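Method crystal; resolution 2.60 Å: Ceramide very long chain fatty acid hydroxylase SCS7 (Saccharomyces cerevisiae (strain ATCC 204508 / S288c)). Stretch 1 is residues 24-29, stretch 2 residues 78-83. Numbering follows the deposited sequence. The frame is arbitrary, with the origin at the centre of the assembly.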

ATOM      1  N   ASP A  24     -18.360  -0.264 -14.445  1.00150.58           N
ATOM      2  CA  ASP A  24     -18.285  -0.955 -13.162  1.00145.63           C
ATOM      3  C   ASP A  24     -16.833  -1.034 -12.685  1.00134.66           C
ATOM      4  O   ASP A  24     -15.968  -1.565 -13.386  1.00139.90           O
ATOM      5  CB  ASP A  24     -18.892  -2.352 -13.268  1.00152.30           C
ATOM      6  CG  ASP A  24     -18.836  -3.111 -11.958  1.00157.75           C
ATOM      7  OD1 ASP A  24     -19.685  -2.851 -11.077  1.00159.04           O
ATOM      8  OD2 ASP A  24     -17.950  -3.978 -11.815  1.00158.53           O
ATOM      9  N   SER A  25     -16.569  -0.508 -11.492  1.00113.02           N
ATOM     10  CA  SER A  25     -15.193  -0.346 -11.028  1.00 95.54           C
ATOM     11  C   SER A  25     -14.554  -1.659 -10.607  1.00 87.14           C
ATOM     12  O   SER A  25     -13.332  -1.755 -10.506  1.00 84.64           O
ATOM     13  CB  SER A  25     -15.133   0.642  -9.863  1.00 91.96           C
ATOM     14  OG  SER A  25     -15.679   0.079  -8.685  1.00 96.11           O
ATOM     15  N   THR A  26     -15.386  -2.663 -10.357  1.00 87.78           N
ATOM     16  CA  THR A  26     -14.913  -3.957  -9.872  1.00 89.06           C
ATOM     17  C   THR A  26     -14.333  -4.807 -10.989  1.00 93.45           C
ATOM     18  O   THR A  26     -13.833  -5.900 -10.739  1.00 96.10           O
ATOM     19  CB  THR A  26     -16.047  -4.751  -9.183  1.00 92.42           C
ATOM     20  OG1 THR A  26     -17.054  -5.093 -10.146  1.00 94.02           O
ATOM     21  CG2 THR A  26     -16.671  -3.938  -8.061  1.00 85.71           C
ATOM     22  N   THR A  27     -14.408  -4.309 -12.220  1.00100.27           N
ATOM     23  CA  THR A  27     -13.921  -5.058 -13.364  1.00102.82           C
ATOM     24  C   THR A  27     -12.612  -4.450 -13.857  1.00102.45           C
ATOM     25  O   THR A  27     -12.558  -3.276 -14.234  1.00102.84           O
ATOM     26  CB  THR A  27     -14.950  -5.096 -14.521  1.00112.77           C
ATOM     27  OG1 THR A  27     -15.185  -3.770 -15.009  1.00125.01           O
ATOM     28  CG2 THR A  27     -16.270  -5.694 -14.048  1.00111.29           C
ATOM     29  N   PHE A  28     -11.562  -5.265 -13.831  1.00 92.87           N
ATOM     30  CA  PHE A  28     -10.248  -4.870 -14.301  1.00103.41           C
ATOM     31  C   PHE A  28     -10.295  -4.521 -15.788  1.00109.39           C
ATOM     32  O   PHE A  28     -11.101  -5.080 -16.530  1.00116.32           O
ATOM     33  CB  PHE A  28      -9.245  -5.996 -14.027  1.00106.99           C
ATOM     34  CG  PHE A  28      -9.148  -6.376 -12.571  1.00103.86           C
ATOM     35  CD1 PHE A  28      -8.895  -5.412 -11.604  1.00 99.52           C
ATOM     36  CD2 PHE A  28      -9.345  -7.689 -12.164  1.00100.31           C
ATOM     37  CE1 PHE A  28      -8.817  -5.753 -10.261  1.00 94.69           C
ATOM     38  CE2 PHE A  28      -9.270  -8.037 -10.819  1.00 99.50           C
ATOM     39  CZ  PHE A  28      -9.004  -7.065  -9.865  1.00 93.34           C
ATOM     40  N   VAL A  29      -9.453  -3.582 -16.215  1.00103.22           N
ATOM     41  CA  VAL A  29      -9.428  -3.155 -17.611  1.00111.34           C
ATOM     42  C   VAL A  29      -8.027  -3.309 -18.210  1.00113.87           C
ATOM     43  O   VAL A  29      -7.029  -3.207 -17.495  1.00114.67           O
ATOM     44  CB  VAL A  29      -9.896  -1.687 -17.768  1.00113.19           C
ATOM     45  CG1 VAL A  29     -10.433  -1.449 -19.175  1.00126.35           C
ATOM     46  CG2 VAL A  29     -10.970  -1.357 -16.751  1.00103.70           C
ATOM     47  N   ILE A  78     -11.674  -8.133  -2.286  1.00 77.79           N
ATOM     48  CA  ILE A  78     -11.010  -6.976  -1.682  1.00 83.47           C
ATOM     49  C   ILE A  78     -10.151  -6.201  -2.688  1.00 89.33           C
ATOM     50  O   ILE A  78      -9.913  -5.006  -2.507  1.00 87.95           O
ATOM     51  CB  ILE A  78     -10.115  -7.398  -0.489  1.00 81.62           C
ATOM     52  CG1 ILE A  78      -9.851  -6.217   0.442  1.00 70.72           C
ATOM     53  CG2 ILE A  78      -8.792  -7.992  -0.975  1.00 82.26           C
ATOM     54  CD1 ILE A  78     -11.074  -5.720   1.165  1.00 67.45           C
ATOM     55  N   HIS A  79      -9.694  -6.881  -3.744  1.00 91.20           N
ATOM     56  CA  HIS A  79      -8.855  -6.252  -4.764  1.00 82.50           C
ATOM     57  C   HIS A  79      -9.678  -5.754  -5.955  1.00 78.80           C
ATOM     58  O   HIS A  79      -9.132  -5.234  -6.925  1.00 74.94           O
ATOM     59  CB  HIS A  79      -7.771  -7.219  -5.252  1.00 80.15           C
ATOM     60  CG  HIS A  79      -6.819  -7.654  -4.181  1.00 83.96           C
ATOM     61  ND1 HIS A  79      -6.892  -8.890  -3.577  1.00 83.99           N
ATOM     62  CD2 HIS A  79      -5.774  -7.015  -3.600  1.00 75.24           C
ATOM     63  CE1 HIS A  79      -5.935  -8.996  -2.673  1.00 77.61           C
ATOM     64  NE2 HIS A  79      -5.246  -7.871  -2.661  1.00 71.82           N
ATOM     65  N   ARG A  80     -10.994  -5.909  -5.891  1.00 78.73           N
ATOM     66  CA  ARG A  80     -11.843  -5.294  -6.899  1.00 80.61           C
ATOM     67  C   ARG A  80     -12.368  -3.992  -6.312  1.00 83.95           C
ATOM     68  O   ARG A  80     -13.177  -4.006  -5.388  1.00 92.56           O
ATOM     69  CB  ARG A  80     -12.955  -6.246  -7.321  1.00 84.55           C
ATOM     70  CG  ARG A  80     -12.398  -7.532  -7.928  1.00 89.55           C
ATOM     71  CD  ARG A  80     -13.478  -8.503  -8.343  1.00101.00           C
ATOM     72  NE  ARG A  80     -14.353  -7.926  -9.352  1.00112.48           N
ATOM     73  CZ  ARG A  80     -15.323  -8.596  -9.961  1.00117.88           C
ATOM     74  NH1 ARG A  80     -16.083  -7.994 -10.869  1.00121.39           N
ATOM     75  NH2 ARG A  80     -15.526  -9.871  -9.660  1.00114.65           N
ATOM     76  N   PRO A  81     -11.865  -2.856  -6.826  1.00 80.56           N
ATOM     77  CA  PRO A  81     -12.006  -1.571  -6.131  1.00 76.45           C
ATOM     78  C   PRO A  81     -13.417  -0.993  -6.099  1.00 78.31           C
ATOM     79  O   PRO A  81     -14.213  -1.184  -7.013  1.00 83.96           O
ATOM     80  CB  PRO A  81     -11.068  -0.641  -6.921  1.00 70.18           C
ATOM     81  CG  PRO A  81     -10.936  -1.280  -8.269  1.00 72.04           C
ATOM     82  CD  PRO A  81     -10.999  -2.754  -8.016  1.00 75.22           C
ATOM     83  N   ARG A  82     -13.711  -0.282  -5.019  1.00 74.57           N
ATOM     84  CA  ARG A  82     -14.924   0.507  -4.933  1.00 74.79           C
ATOM     85  C   ARG A  82     -14.518   1.940  -4.605  1.00 76.26           C
ATOM     86  O   ARG A  82     -13.332   2.238  -4.472  1.00 90.21           O
ATOM     87  CB  ARG A  82     -15.876  -0.047  -3.867  1.00 82.37           C
ATOM     88  CG  ARG A  82     -15.651  -1.505  -3.503  1.00 82.45           C
ATOM     89  CD  ARG A  82     -16.204  -2.473  -4.537  1.00 84.98           C
ATOM     90  NE  ARG A  82     -15.835  -3.848  -4.215  1.00 87.23           N
ATOM     91  CZ  ARG A  82     -16.662  -4.881  -4.318  1.00 98.63           C
ATOM     92  NH1 ARG A  82     -16.255  -6.102  -4.000  1.00102.91           N
ATOM     93  NH2 ARG A  82     -17.905  -4.687  -4.729  1.00101.82           N
ATOM     94  N   HIS A  83     -15.499   2.826  -4.478  1.00 73.44           N
ATOM     95  CA  HIS A  83     -15.242   4.201  -4.073  1.00 72.11           C
ATOM     96  C   HIS A  83     -16.359   4.682  -3.148  1.00 78.64           C
ATOM     97  O   HIS A  83     -17.538   4.609  -3.497  1.00 84.17           O
ATOM     98  CB  HIS A  83     -15.114   5.115  -5.302  1.00 74.24           C
ATOM     99  CG  HIS A  83     -14.634   6.497  -4.979  1.00 83.68           C
ATOM    100  ND1 HIS A  83     -13.391   6.747  -4.435  1.00 85.31           N
ATOM    101  CD2 HIS A  83     -15.237   7.702  -5.106  1.00 85.31           C
ATOM    102  CE1 HIS A  83     -13.249   8.045  -4.243  1.00 78.23           C
ATOM    103  NE2 HIS A  83     -14.353   8.648  -4.646  1.00 82.43           N
TER

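This is a small, mainly polar contact between two irregular loop segments, held by hydrogen bonds from R80 and S25 and filled in by the ring of F28 and the methyl of T26. The two stretches bury 373 Å² in all. They lie closest at T26 and R80, whose CA atoms are 4.5 Å apart.

The guanidinium of R80 makes the central interaction. Its NE donates to the backbone O of T26 at 2.5 Å, a very short hydrogen bond. NH1 of R80 is 3.1 Å from the same T26 O, but the angle of 124° makes that bond weak. The carbonyl oxygen sits at the edge of the guanidinium, near its plane, where the N-H groups point. NH1 of R80 also makes a weak bond to OG1 of T26, again at 3.1 Å. OG1 is crowded by D24 in the model, so its position is less certain. NH2 of R80 is hydrogen-bonded elsewhere in the structure.

The carbonyl that receives R80 belongs to a type I beta turn from D24 to T27. Within the turn, OG1 of T27 donates to O of D24 at 2.8 Å. The backbone bond from N of T27 to the same D24 O is 3.4 Å long and weak.

S25 gives the second link. Its CB points toward the other stretch, and OG donates to the backbone O of P81 at 2.6 Å.

Carbon contacts complete the interface. CG2 of T26 lies over one face of the R82 guanidinium, 3.6 Å from NH2 of R82. The ring of F28 reaches the second stretch through its far end. CE1 of F28 is 3.4 Å from O of H79, which lies at the ring edge. CZ of F28 is 3.9 Å from CG of R80, so it packs against the aliphatic part of that arginine.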